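Long-range contact in azurocidin (Homo sapiens, PDB 1A7S), which binds heparin, kills many Gram-negative bacteria and attracts monocytes and fibroblasts, as a neutrophil granule glycoprotein of the chymotrypsin-like serine protease homologue type: residues F35-A40 against L90-L95. Residues are numbered along the deposited sequence; the frame is centred on the assembly and turned at random. Where two conformers were deposited one is given.
Sequences FVMTAA and LMLLQL. With EOH (ethanol), chain Q.
F35 has CG anti to its carbonyl carbon (chi1 -67°), and Q94 has CG anti to its backbone N (chi1 -178°). These torsions bring ring and amide chain together. Ring atom CE2 of F35 lies 3.5 Å from CB of Q94, and CZ of F35 reaches OE1 of Q94 at 3.6 Å. Ring and amide planes are 62° apart. The polar atoms of the amide bond to other groups: OE1 accepts from G221 N, and NE2 donates to the oxygen of an ethanol, probably from the crystallisation liquor, at 2.9 Å.

The backbones pair antiparallel. V36 and L93 form one hydrogen-bonded pair, with L93 N to V36 O at 2.8 Å and nearly straight. T38 and M91 form the next. There M91 N approaches T38 O from above the carbonyl plane, at 2.8 Å.

On the side of the sheet that carries F35, M37 and L92, CG of M37 touches CD1 of L90, which reaches in from the end of the strand, at 3.6 Å. CD2 of L92 packs beside both CB and CG of M37. On the other side, CG2 of T38 meets CD1 of L93 at 3.8 Å. T38 OG1 is hydrogen-bonded to G27 O.

Residues 35-40 belong to the 20-44 region that has antibiotic activity. The pair joins two adjacent strands of the N-terminal six-stranded barrel of the chymotrypsin fold. Strands 23-32 and 69-77 flank it. Helix 210-218 covers F35 and L92, while strand 184-192 of the second barrel packs on M37 and L90.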
# COMPACT_ATOMS: atom_id res chain seq x y z
N PHE A 35 12.82 -3.88 2.40
CA PHE A 35 11.58 -4.48 2.00
C PHE A 35 10.43 -3.46 1.90
O PHE A 35 10.23 -2.62 2.75
CB PHE A 35 11.08 -5.58 3.00
CG PHE A 35 11.97 -6.82 3.02
CD1 PHE A 35 13.05 -6.83 3.90
CD2 PHE A 35 11.69 -7.90 2.28
CE1 PHE A 35 13.83 -7.97 3.98
CE2 PHE A 35 12.47 -9.03 2.30
CZ PHE A 35 13.56 -9.05 3.18
N VAL A 36 9.68 -3.64 0.83
CA VAL A 36 8.43 -2.95 0.55
C VAL A 36 7.26 -3.90 0.67
O VAL A 36 7.28 -5.02 0.14
CB VAL A 36 8.47 -2.28 -0.83
CG1 VAL A 36 7.09 -1.85 -1.32
CG2 VAL A 36 9.36 -0.95 -0.69
N MET A 37 6.23 -3.45 1.38
CA MET A 37 4.97 -4.21 1.55
C MET A 37 3.93 -3.68 0.55
O MET A 37 3.73 -2.47 0.44
CB MET A 37 4.44 -4.01 2.98
CG MET A 37 3.15 -4.73 3.26
SD MET A 37 2.70 -4.70 5.02
CE MET A 37 2.25 -2.96 5.24
N THR A 38 3.30 -4.60 -0.14
CA THR A 38 2.31 -4.31 -1.16
C THR A 38 1.30 -5.46 -1.19
O THR A 38 1.26 -6.29 -0.27
CB THR A 38 2.98 -4.08 -2.52
OG1 THR A 38 2.06 -3.61 -3.49
CG2 THR A 38 3.72 -5.25 -3.03
N ALA A 39 0.42 -5.42 -2.19
CA ALA A 39 -0.59 -6.46 -2.37
C ALA A 39 -0.10 -7.49 -3.33
O ALA A 39 0.44 -7.19 -4.41
CB ALA A 39 -1.88 -5.81 -2.88
N ALA A 40 -0.36 -8.77 -3.02
CA ALA A 40 -0.11 -9.86 -3.97
C ALA A 40 -0.93 -9.73 -5.24
O ALA A 40 -0.47 -10.16 -6.33
CB ALA A 40 -0.30 -11.22 -3.33
N LEU A 90 -1.22 -9.96 0.25
CA LEU A 90 -0.07 -9.37 0.90
C LEU A 90 1.20 -9.93 0.23
O LEU A 90 1.36 -11.13 0.05
CB LEU A 90 -0.07 -9.64 2.36
CG LEU A 90 1.18 -9.14 3.19
CD1 LEU A 90 1.09 -7.71 3.23
CD2 LEU A 90 1.13 -9.81 4.57
N MET A 91 2.09 -9.01 -0.15
CA MET A 91 3.34 -9.40 -0.78
C MET A 91 4.45 -8.55 -0.24
O MET A 91 4.24 -7.33 -0.12
CB MET A 91 3.23 -9.29 -2.30
CG MET A 91 4.52 -9.80 -2.99
SD MET A 91 4.32 -10.21 -4.60
CE MET A 91 3.21 -11.60 -4.66
N LEU A 92 5.58 -9.13 0.05
CA LEU A 92 6.77 -8.40 0.43
C LEU A 92 7.77 -8.48 -0.72
O LEU A 92 8.07 -9.56 -1.20
CB LEU A 92 7.39 -8.99 1.72
CG LEU A 92 6.44 -8.98 2.91
CD1 LEU A 92 7.23 -9.41 4.19
CD2 LEU A 92 5.75 -7.69 3.17
N LEU A 93 8.27 -7.31 -1.05
CA LEU A 93 9.27 -7.17 -2.13
C LEU A 93 10.62 -6.85 -1.46
O LEU A 93 10.77 -5.87 -0.78
CB LEU A 93 8.87 -6.01 -3.03
CG LEU A 93 7.47 -5.97 -3.62
CD1 LEU A 93 7.23 -4.74 -4.46
CD2 LEU A 93 7.17 -7.24 -4.38
N GLN A 94 11.56 -7.77 -1.70
CA GLN A 94 12.94 -7.50 -1.20
C GLN A 94 13.60 -6.61 -2.26
O GLN A 94 13.67 -7.03 -3.44
CB GLN A 94 13.70 -8.76 -1.00
CG GLN A 94 15.10 -8.54 -0.45
CD GLN A 94 15.87 -9.74 -0.06
OE1 GLN A 94 15.26 -10.71 0.47
NE2 GLN A 94 17.19 -9.64 -0.14
N LEU A 95 14.07 -5.49 -1.83
CA LEU A 95 14.79 -4.55 -2.76
C LEU A 95 16.19 -5.06 -3.00
O LEU A 95 16.73 -5.81 -2.21
CB LEU A 95 14.82 -3.17 -2.09
CG LEU A 95 13.49 -2.62 -1.62
CD1 LEU A 95 13.70 -1.24 -0.99
CD2 LEU A 95 12.50 -2.53 -2.71
C1 EOH Q . 20.15 -9.96 1.02
C2 EOH Q . 20.85 -9.89 2.38
O EOH Q . 19.42 -11.21 0.87